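Local coordinates for single-stranded DNA-binding protein (Thermus thermophilus, PDB 2CWA), which binds single-stranded DNA and probably recruits partner proteins during DNA replication, recombination and repair, at residues L14-D19 / R119-L124; V8-A13 / V50-R55; L200-W205 / R212-R217. All blocks are in the same frame, centred on the assembly; numbering follows the deposited sequence.

Interaction 1. Residues L14-D19 / R119-L124; sequences LATRPD and RGQPRL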
loop_
_atom_site.group_PDB
_atom_site.type_symbol
_atom_site.label_atom_id
_atom_site.label_comp_id
_atom_site.label_asym_id
_atom_site.label_seq_id
_atom_site.Cartn_x
_atom_site.Cartn_y
_atom_site.Cartn_z
ATOM N N LEU A 14 -11.631 5.201 8.542
ATOM C CA LEU A 14 -11.319 4.034 9.355
ATOM C C LEU A 14 -12.477 3.058 9.184
ATOM O O LEU A 14 -13.610 3.370 9.552
ATOM C CB LEU A 14 -11.179 4.421 10.823
ATOM C CG LEU A 14 -10.004 5.354 11.129
ATOM C CD1 LEU A 14 -9.916 5.571 12.625
ATOM C CD2 LEU A 14 -8.719 4.749 10.589
ATOM N N ALA A 15 -12.188 1.895 8.612
ATOM C CA ALA A 15 -13.205 0.874 8.367
ATOM C C ALA A 15 -13.844 0.363 9.654
ATOM O O ALA A 15 -15.031 0.016 9.679
ATOM C CB ALA A 15 -12.596 -0.281 7.592
ATOM N N THR A 16 -13.046 0.318 10.717
ATOM C CA THR A 16 -13.502 -0.139 12.026
ATOM C C THR A 16 -12.741 0.620 13.103
ATOM O O THR A 16 -11.735 1.275 12.821
ATOM C CB THR A 16 -13.211 -1.633 12.237
ATOM O OG1 THR A 16 -11.801 -1.862 12.112
ATOM C CG2 THR A 16 -13.953 -2.478 11.218
ATOM N N ARG A 17 -13.224 0.536 14.338
ATOM C CA ARG A 17 -12.549 1.195 15.444
ATOM C C ARG A 17 -11.177 0.520 15.544
ATOM O O ARG A 17 -11.077 -0.706 15.508
ATOM C CB ARG A 17 -13.348 1.010 16.739
ATOM C CG ARG A 17 -12.907 1.923 17.873
ATOM C CD ARG A 17 -13.880 1.864 19.044
ATOM N NE ARG A 17 -13.486 2.773 20.118
ATOM C CZ ARG A 17 -13.412 4.093 19.991
ATOM N NH1 ARG A 17 -13.711 4.665 18.832
ATOM N NH2 ARG A 17 -13.030 4.844 21.017
ATOM N N PRO A 18 -10.102 1.314 15.658
ATOM C CA PRO A 18 -8.731 0.796 15.754
ATOM C C PRO A 18 -8.433 -0.088 16.964
ATOM O O PRO A 18 -9.035 0.067 18.027
ATOM C CB PRO A 18 -7.888 2.069 15.733
ATOM C CG PRO A 18 -8.763 3.047 16.439
ATOM C CD PRO A 18 -10.119 2.776 15.817
ATOM N N ASP A 19 -7.491 -1.012 16.788
ATOM C CA ASP A 19 -7.099 -1.937 17.848
ATOM C C ASP A 19 -5.755 -1.540 18.468
ATOM O O ASP A 19 -4.710 -1.656 17.824
ATOM C CB ASP A 19 -7.010 -3.360 17.286
ATOM C CG ASP A 19 -8.308 -3.811 16.627
ATOM O OD1 ASP A 19 -9.357 -3.806 17.308
ATOM O OD2 ASP A 19 -8.273 -4.169 15.429
ATOM N N ARG A 119 -20.508 -5.031 4.638
ATOM C CA ARG A 119 -20.366 -5.270 6.071
ATOM C C ARG A 119 -20.677 -4.036 6.910
ATOM O O ARG A 119 -20.459 -4.028 8.121
ATOM C CB ARG A 119 -18.949 -5.755 6.390
ATOM C CG ARG A 119 -18.587 -7.085 5.746
ATOM C CD ARG A 119 -17.213 -7.564 6.192
ATOM N NE ARG A 119 -16.147 -6.648 5.791
ATOM C CZ ARG A 119 -15.856 -6.341 4.530
ATOM N NH1 ARG A 119 -16.551 -6.878 3.535
ATOM N NH2 ARG A 119 -14.868 -5.496 4.261
ATOM N N GLY A 120 -21.190 -2.995 6.264
ATOM C CA GLY A 120 -21.516 -1.778 6.984
ATOM C C GLY A 120 -20.304 -0.917 7.302
ATOM O O GLY A 120 -20.394 0.007 8.109
ATOM N N GLN A 121 -19.169 -1.208 6.670
ATOM C CA GLN A 121 -17.951 -0.439 6.908
ATOM C C GLN A 121 -17.811 0.702 5.905
ATOM O O GLN A 121 -18.056 0.527 4.712
ATOM C CB GLN A 121 -16.722 -1.342 6.809
ATOM C CG GLN A 121 -16.753 -2.547 7.722
ATOM C CD GLN A 121 -15.544 -3.437 7.532
ATOM O OE1 GLN A 121 -15.198 -3.802 6.408
ATOM N NE2 GLN A 121 -14.899 -3.797 8.629
ATOM N N PRO A 122 -17.405 1.887 6.380
ATOM C CA PRO A 122 -17.240 3.044 5.497
ATOM C C PRO A 122 -15.955 3.043 4.672
ATOM O O PRO A 122 -14.916 2.550 5.114
ATOM C CB PRO A 122 -17.299 4.221 6.467
ATOM C CG PRO A 122 -16.638 3.671 7.686
ATOM C CD PRO A 122 -17.265 2.284 7.794
ATOM N N ARG A 123 -16.053 3.584 3.460
ATOM C CA ARG A 123 -14.920 3.723 2.547
ATOM C C ARG A 123 -14.994 5.147 2.006
ATOM O O ARG A 123 -16.062 5.599 1.581
ATOM C CB ARG A 123 -15.015 2.745 1.370
ATOM C CG ARG A 123 -14.893 1.281 1.736
ATOM C CD ARG A 123 -14.645 0.437 0.495
ATOM N NE ARG A 123 -15.607 0.719 -0.567
ATOM C CZ ARG A 123 -15.874 -0.111 -1.571
ATOM N NH1 ARG A 123 -15.251 -1.280 -1.651
ATOM N NH2 ARG A 123 -16.766 0.224 -2.494
ATOM N N LEU A 124 -13.871 5.856 2.027
ATOM C CA LEU A 124 -13.842 7.229 1.527
ATOM C C LEU A 124 -13.818 7.265 -0.001
ATOM O O LEU A 124 -12.980 6.620 -0.636
ATOM C CB LEU A 124 -12.609 7.976 2.066
ATOM C CG LEU A 124 -12.418 9.430 1.599
ATOM C CD1 LEU A 124 -13.566 10.308 2.104
ATOM C CD2 LEU A 124 -11.083 9.965 2.117
#
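L14 meets P122 through its backbone: the carbonyl O of L14 lies 3.6 Å from CG of P122. Its side chain starts out away from 119-124. A15 is the closest backbone neighbour, its CA 5.1 Å from CA of Q121. The carbonyl O of A15 sits against the aliphatic base of Q121, 3.6 Å from CB of Q121, and also lies 3.7 Å from CD of P122. Across this contact that oxygen meets carbon; it accepts a hydrogen bond from NE2 of Q72. T16 and Q121 then run side by side, pointing the same way. A chi1 of 59° puts OG1 of T16 between the backbone N and the carbonyl carbon; CG2 of T16 is then anti to the carbonyl carbon and approaches NE2 of Q121 at 3.1 Å, a tight approach whose exact length is doubtful. No hydrogen bond links the segments, and the 190 Å² they bury is van der Waals contact. Within 119-124 the amide of Q121 has a weak bond from NH2 of R119 to OE1 of Q121, 2.8 Å long. In the first OB-fold unit, L14 packs on L32, L34 and V76 of strands 28-39 and 75-85, while strand 122-125 adds itself parallel to strand 28-39 and antiparallel to strand 114-116.

Interaction 2. Residues V8-A13 / V50-R55; sequences VFLIGA and VSWYHR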
loop_
_atom_site.group_PDB
_atom_site.type_symbol
_atom_site.label_atom_id
_atom_site.label_comp_id
_atom_site.label_asym_id
_atom_site.label_seq_id
_atom_site.Cartn_x
_atom_site.Cartn_y
_atom_site.Cartn_z
ATOM N N VAL A 8 4.827 6.431 1.594
ATOM C CA VAL A 8 3.412 6.106 1.428
ATOM C C VAL A 8 2.510 7.231 1.903
ATOM O O VAL A 8 2.703 7.773 2.995
ATOM C CB VAL A 8 3.039 4.827 2.223
ATOM C CG1 VAL A 8 1.517 4.617 2.196
ATOM C CG2 VAL A 8 3.767 3.623 1.642
ATOM N N PHE A 9 1.524 7.584 1.076
ATOM C CA PHE A 9 0.576 8.636 1.417
ATOM C C PHE A 9 -0.838 8.091 1.244
ATOM O O PHE A 9 -1.251 7.745 0.132
ATOM C CB PHE A 9 0.765 9.850 0.505
ATOM C CG PHE A 9 2.119 10.491 0.621
ATOM C CD1 PHE A 9 2.426 11.312 1.706
ATOM C CD2 PHE A 9 3.090 10.268 -0.343
ATOM C CE1 PHE A 9 3.699 11.904 1.818
ATOM C CE2 PHE A 9 4.360 10.853 -0.242
ATOM C CZ PHE A 9 4.659 11.670 0.841
ATOM N N LEU A 10 -1.575 8.025 2.342
ATOM C CA LEU A 10 -2.933 7.504 2.313
ATOM C C LEU A 10 -3.920 8.392 3.032
ATOM O O LEU A 10 -3.622 8.967 4.086
ATOM C CB LEU A 10 -2.984 6.113 2.968
ATOM C CG LEU A 10 -2.241 4.963 2.296
ATOM C CD1 LEU A 10 -2.059 3.821 3.302
ATOM C CD2 LEU A 10 -3.031 4.493 1.067
ATOM N N ILE A 11 -5.102 8.510 2.437
ATOM C CA ILE A 11 -6.198 9.246 3.034
ATOM C C ILE A 11 -7.427 8.368 2.815
ATOM O O ILE A 11 -7.768 8.026 1.674
ATOM C CB ILE A 11 -6.458 10.619 2.378
ATOM C CG1 ILE A 11 -5.269 11.564 2.610
ATOM C CG2 ILE A 11 -7.710 11.233 2.999
ATOM C CD1 ILE A 11 -5.488 12.970 2.037
ATOM N N GLY A 12 -8.071 7.988 3.912
ATOM C CA GLY A 12 -9.251 7.145 3.833
ATOM C C GLY A 12 -10.020 7.199 5.134
ATOM O O GLY A 12 -9.662 7.944 6.045
ATOM N N ALA A 13 -11.084 6.412 5.221
ATOM C CA ALA A 13 -11.901 6.370 6.423
ATOM C C ALA A 13 -11.529 5.129 7.220
ATOM O O ALA A 13 -11.137 4.123 6.649
ATOM C CB ALA A 13 -13.384 6.325 6.045
ATOM N N VAL A 50 -11.950 1.491 -8.416
ATOM C CA VAL A 50 -11.088 0.718 -7.536
ATOM C C VAL A 50 -11.413 1.023 -6.084
ATOM O O VAL A 50 -11.831 2.128 -5.749
ATOM C CB VAL A 50 -9.602 1.031 -7.797
ATOM C CG1 VAL A 50 -9.219 0.606 -9.200
ATOM C CG2 VAL A 50 -9.345 2.513 -7.605
ATOM N N SER A 51 -11.239 0.027 -5.228
ATOM C CA SER A 51 -11.501 0.190 -3.805
ATOM C C SER A 51 -10.399 -0.544 -3.055
ATOM O O SER A 51 -9.771 -1.452 -3.600
ATOM C CB SER A 51 -12.867 -0.399 -3.443
ATOM O OG SER A 51 -12.903 -1.789 -3.722
ATOM N N TRP A 52 -10.161 -0.147 -1.811
ATOM C CA TRP A 52 -9.121 -0.784 -1.019
ATOM C C TRP A 52 -9.321 -0.670 0.483
ATOM O O TRP A 52 -9.963 0.257 0.978
ATOM C CB TRP A 52 -7.746 -0.208 -1.389
ATOM C CG TRP A 52 -7.694 1.298 -1.424
ATOM C CD1 TRP A 52 -7.795 2.096 -2.530
ATOM C CD2 TRP A 52 -7.525 2.181 -0.307
ATOM N NE1 TRP A 52 -7.697 3.420 -2.172
ATOM C CE2 TRP A 52 -7.530 3.502 -0.813
ATOM C CE3 TRP A 52 -7.370 1.986 1.076
ATOM C CZ2 TRP A 52 -7.384 4.623 0.012
ATOM C CZ3 TRP A 52 -7.225 3.102 1.896
ATOM C CH2 TRP A 52 -7.234 4.407 1.356
ATOM N N TYR A 53 -8.768 -1.650 1.190
ATOM C CA TYR A 53 -8.797 -1.728 2.644
ATOM C C TYR A 53 -7.344 -2.004 2.988
ATOM O O TYR A 53 -6.825 -3.069 2.669
ATOM C CB TYR A 53 -9.661 -2.900 3.103
ATOM C CG TYR A 53 -11.133 -2.694 2.849
ATOM C CD1 TYR A 53 -11.946 -2.091 3.804
ATOM C CD2 TYR A 53 -11.711 -3.085 1.641
ATOM C CE1 TYR A 53 -13.303 -1.884 3.569
ATOM C CE2 TYR A 53 -13.066 -2.882 1.392
ATOM C CZ TYR A 53 -13.853 -2.281 2.361
ATOM O OH TYR A 53 -15.190 -2.068 2.117
ATOM N N HIS A 54 -6.677 -1.043 3.610
ATOM C CA HIS A 54 -5.276 -1.234 3.946
ATOM C C HIS A 54 -5.031 -1.194 5.440
ATOM O O HIS A 54 -5.466 -0.271 6.124
ATOM C CB HIS A 54 -4.414 -0.173 3.249
ATOM C CG HIS A 54 -4.199 -0.432 1.791
ATOM N ND1 HIS A 54 -3.624 -1.591 1.318
ATOM C CD2 HIS A 54 -4.470 0.325 0.701
ATOM C CE1 HIS A 54 -3.551 -1.538 -0.000
ATOM N NE2 HIS A 54 -4.058 -0.386 -0.400
ATOM N N ARG A 55 -4.342 -2.210 5.943
ATOM C CA ARG A 55 -4.019 -2.260 7.359
ATOM C C ARG A 55 -2.741 -1.455 7.554
ATOM O O ARG A 55 -1.750 -1.669 6.857
ATOM C CB ARG A 55 -3.811 -3.704 7.816
ATOM C CG ARG A 55 -5.088 -4.541 7.788
ATOM C CD ARG A 55 -4.913 -5.863 8.533
ATOM N NE ARG A 55 -4.092 -6.825 7.799
ATOM C CZ ARG A 55 -4.486 -7.466 6.701
ATOM N NH1 ARG A 55 -5.695 -7.252 6.194
ATOM N NH2 ARG A 55 -3.670 -8.331 6.111
#
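W52 directs its indole at strand 8-13, where the outer corner of the six-membered ring makes nearly all the contact. CH2 of W52 is the common point: CD2 of L10 approaches it obliquely at 4.2 Å, and CA of G12 does the same at an equal distance. The carbonyl O of I11 comes differently, at the ring edge and near its plane, 3.7 Å from CH2 of W52. A chi1 of 48° sets CG of W52 between the backbone N and the carbonyl carbon, and from there the indole carries its CH2 corner to 8-13. L10 faces the indole from the other strand, and its CD2 also lies 4.4 Å from CD2 of H54, so a single methyl spans two aromatic side chains. Those two rings neighbour each other along their strand, with CE3 of W52 3.4 Å from CD2 of H54.

The two strand segments do not pair. Their axes stay 9.1 Å apart and their directions differ by 98°, the near-orthogonal facing of strands across the interior of an OB-fold barrel. Strand 28-39 bridges them by pairing antiparallel with both, and its L34 packs on L10 and W52. G12 fits this geometry closely: a CB on it would point toward W52 and stand 3.0 Å from CH2 of W52, a clash. The I11 side chain starts out away from 50-55 and packs on L128 and F77, so that I11 offers only backbone to the ring. Y53 likewise points away, and its OH bonds to D117. N129 of strand 128-145 touches L10, W52 and H54.

Interaction 3. Residues L200-W205 / R212-R217; sequences LVNDSW and RRFQTR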
loop_
_atom_site.group_PDB
_atom_site.type_symbol
_atom_site.label_atom_id
_atom_site.label_comp_id
_atom_site.label_asym_id
_atom_site.label_seq_id
_atom_site.Cartn_x
_atom_site.Cartn_y
_atom_site.Cartn_z
ATOM N N LEU A 200 -1.227 1.412 -3.649
ATOM C CA LEU A 200 -1.095 0.159 -2.921
ATOM C C LEU A 200 -2.325 -0.701 -3.167
ATOM O O LEU A 200 -3.450 -0.215 -3.097
ATOM C CB LEU A 200 -0.967 0.428 -1.424
ATOM C CG LEU A 200 0.315 1.161 -1.018
ATOM C CD1 LEU A 200 0.258 1.519 0.464
ATOM C CD2 LEU A 200 1.507 0.273 -1.315
ATOM N N VAL A 201 -2.103 -1.976 -3.457
ATOM C CA VAL A 201 -3.205 -2.903 -3.676
ATOM C C VAL A 201 -2.898 -4.178 -2.910
ATOM O O VAL A 201 -1.758 -4.404 -2.498
ATOM C CB VAL A 201 -3.373 -3.260 -5.173
ATOM C CG1 VAL A 201 -3.545 -1.985 -5.992
ATOM C CG2 VAL A 201 -2.187 -4.063 -5.659
ATOM N N ASN A 202 -3.914 -5.008 -2.704
ATOM C CA ASN A 202 -3.686 -6.258 -2.003
ATOM C C ASN A 202 -4.540 -7.398 -2.540
ATOM O O ASN A 202 -5.602 -7.179 -3.134
ATOM C CB ASN A 202 -3.919 -6.078 -0.500
ATOM C CG ASN A 202 -5.254 -5.454 -0.189
ATOM O OD1 ASN A 202 -6.290 -5.901 -0.679
ATOM N ND2 ASN A 202 -5.243 -4.415 0.640
ATOM N N ASP A 203 -4.045 -8.616 -2.359
ATOM C CA ASP A 203 -4.765 -9.802 -2.801
ATOM C C ASP A 203 -5.132 -10.559 -1.531
ATOM O O ASP A 203 -4.387 -10.528 -0.549
ATOM C CB ASP A 203 -3.879 -10.687 -3.684
ATOM C CG ASP A 203 -3.095 -9.896 -4.719
ATOM O OD1 ASP A 203 -3.699 -9.058 -5.421
ATOM O OD2 ASP A 203 -1.869 -10.121 -4.836
ATOM N N SER A 204 -6.286 -11.215 -1.541
ATOM C CA SER A 204 -6.729 -11.986 -0.387
ATOM C C SER A 204 -7.504 -13.203 -0.867
ATOM O O SER A 204 -8.346 -13.105 -1.764
ATOM C CB SER A 204 -7.600 -11.129 0.534
ATOM O OG SER A 204 -8.705 -10.589 -0.160
ATOM N N TRP A 205 -7.202 -14.352 -0.273
ATOM C CA TRP A 205 -7.853 -15.598 -0.650
ATOM C C TRP A 205 -7.676 -16.626 0.460
ATOM O O TRP A 205 -7.049 -16.343 1.481
ATOM C CB TRP A 205 -7.234 -16.126 -1.946
ATOM C CG TRP A 205 -5.805 -16.592 -1.807
ATOM C CD1 TRP A 205 -5.363 -17.886 -1.810
ATOM C CD2 TRP A 205 -4.632 -15.771 -1.674
ATOM N NE1 TRP A 205 -3.993 -17.923 -1.695
ATOM C CE2 TRP A 205 -3.518 -16.641 -1.609
ATOM C CE3 TRP A 205 -4.414 -14.389 -1.604
ATOM C CZ2 TRP A 205 -2.202 -16.173 -1.479
ATOM C CZ3 TRP A 205 -3.103 -13.921 -1.473
ATOM C CH2 TRP A 205 -2.016 -14.814 -1.413
ATOM N N ARG A 212 -6.245 -18.487 5.571
ATOM C CA ARG A 212 -6.660 -17.206 5.012
ATOM C C ARG A 212 -5.384 -16.471 4.618
ATOM O O ARG A 212 -4.543 -16.176 5.469
ATOM C CB ARG A 212 -7.430 -16.394 6.054
ATOM C CG ARG A 212 -8.758 -17.007 6.465
ATOM C CD ARG A 212 -9.315 -16.333 7.713
ATOM N NE ARG A 212 -9.511 -14.896 7.536
ATOM C CZ ARG A 212 -10.386 -14.353 6.693
ATOM N NH1 ARG A 212 -11.157 -15.129 5.941
ATOM N NH2 ARG A 212 -10.491 -13.034 6.603
ATOM N N ARG A 213 -5.235 -16.187 3.329
ATOM C CA ARG A 213 -4.050 -15.502 2.835
ATOM C C ARG A 213 -4.307 -14.049 2.442
ATOM O O ARG A 213 -5.420 -13.675 2.065
ATOM C CB ARG A 213 -3.463 -16.265 1.649
ATOM C CG ARG A 213 -2.859 -17.612 2.011
ATOM C CD ARG A 213 -1.686 -17.444 2.963
ATOM N NE ARG A 213 -0.618 -16.631 2.383
ATOM C CZ ARG A 213 0.179 -17.028 1.394
ATOM N NH1 ARG A 213 0.036 -18.235 0.865
ATOM N NH2 ARG A 213 1.119 -16.212 0.934
ATOM N N PHE A 214 -3.256 -13.239 2.525
ATOM C CA PHE A 214 -3.338 -11.820 2.205
ATOM C C PHE A 214 -1.937 -11.316 1.863
ATOM O O PHE A 214 -0.961 -11.725 2.492
ATOM C CB PHE A 214 -3.875 -11.061 3.418
ATOM C CG PHE A 214 -4.161 -9.611 3.161
ATOM C CD1 PHE A 214 -5.459 -9.182 2.898
ATOM C CD2 PHE A 214 -3.138 -8.666 3.210
ATOM C CE1 PHE A 214 -5.738 -7.831 2.692
ATOM C CE2 PHE A 214 -3.406 -7.311 3.003
ATOM C CZ PHE A 214 -4.710 -6.895 2.744
ATOM N N GLN A 215 -1.838 -10.443 0.860
ATOM C CA GLN A 215 -0.551 -9.877 0.459
ATOM C C GLN A 215 -0.700 -8.469 -0.099
ATOM O O GLN A 215 -1.730 -8.123 -0.680
ATOM C CB GLN A 215 0.150 -10.769 -0.571
ATOM C CG GLN A 215 -0.718 -11.247 -1.718
ATOM C CD GLN A 215 0.034 -12.176 -2.653
ATOM O OE1 GLN A 215 0.832 -13.002 -2.214
ATOM N NE2 GLN A 215 -0.225 -12.053 -3.951
ATOM N N THR A 216 0.334 -7.655 0.080
ATOM C CA THR A 216 0.299 -6.279 -0.399
ATOM C C THR A 216 1.300 -6.073 -1.516
ATOM O O THR A 216 2.422 -6.582 -1.470
ATOM C CB THR A 216 0.597 -5.286 0.745
ATOM O OG1 THR A 216 -0.419 -5.405 1.747
ATOM C CG2 THR A 216 0.626 -3.845 0.217
ATOM N N ARG A 217 0.882 -5.322 -2.528
ATOM C CA ARG A 217 1.726 -5.040 -3.678
ATOM C C ARG A 217 1.451 -3.614 -4.134
ATOM O O ARG A 217 0.682 -2.888 -3.502
ATOM C CB ARG A 217 1.408 -6.003 -4.832
ATOM C CG ARG A 217 1.612 -7.481 -4.515
ATOM C CD ARG A 217 1.219 -8.362 -5.709
ATOM N NE ARG A 217 -0.212 -8.251 -6.004
ATOM C CZ ARG A 217 -0.735 -7.513 -6.978
ATOM N NH1 ARG A 217 0.048 -6.800 -7.783
ATOM N NH2 ARG A 217 -2.053 -7.488 -7.148
#
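D203 is held by R217 and Q215 across an antiparallel beta hairpin, strands 193-206 and 212-220 of the second OB fold. R217 grips the carboxylate side-on in a salt bridge: NH2 donates to the syn lone pair of OD1 of D203 at 2.9 Å and 178°, and NE to the syn side of OD2 at 2.8 Å. The carboxylate and guanidinium planes are nearly coplanar. NE2 of Q215 takes the anti lone pair of OD2 of D203 at 2.7 Å, giving this oxygen two donors. An alanine at D203 would probably leave the R217 charge without this mate and the Q215 amide without its acceptor, so more free to turn.

Next out, CG2 of V201 sits over one face of the R217 guanidinium, toward its rim, 3.7 Å from NH2 of R217, while NH1 of R217 bonds to Q176. The backbone fixes the register, with hydrogen-bonded pairs V201-R217, D203-Q215 and W205-R213. On the other side of the hairpin, CZ of F214 touches ND2 of N202 at 3.3 Å, although ND2 of N202 donates to the backbone O of Y53. Near the turn, CB of R213 stands 3.3 Å from the centroid of the W205 six-membered ring, 15° off its normal, a CH-pi contact.

In the fold
Interaction 2 lies between the others, its centre 11 Å from that of interaction 1 and 13 Å from that of interaction 3. Interactions 1 and 2 share strand 5-22 and touch in the packing of CD2 of L124 on CG2 of I11, 3.7 Å apart. Interactions 2 and 3 connect the two OB folds: Y53 O accepts from ND2 of N202 at 2.9 Å, H54 NE2 bonds weakly to L200 O, and R55 makes a cation-pi contact with F214. Interactions 1 and 3 have centres 18 Å apart and nearest atoms about 9 Å apart, so they do not touch. Interactions 1 and 2 thus belong with the first OB unit and interaction 3 with the second, and interaction 2 meets both of the others.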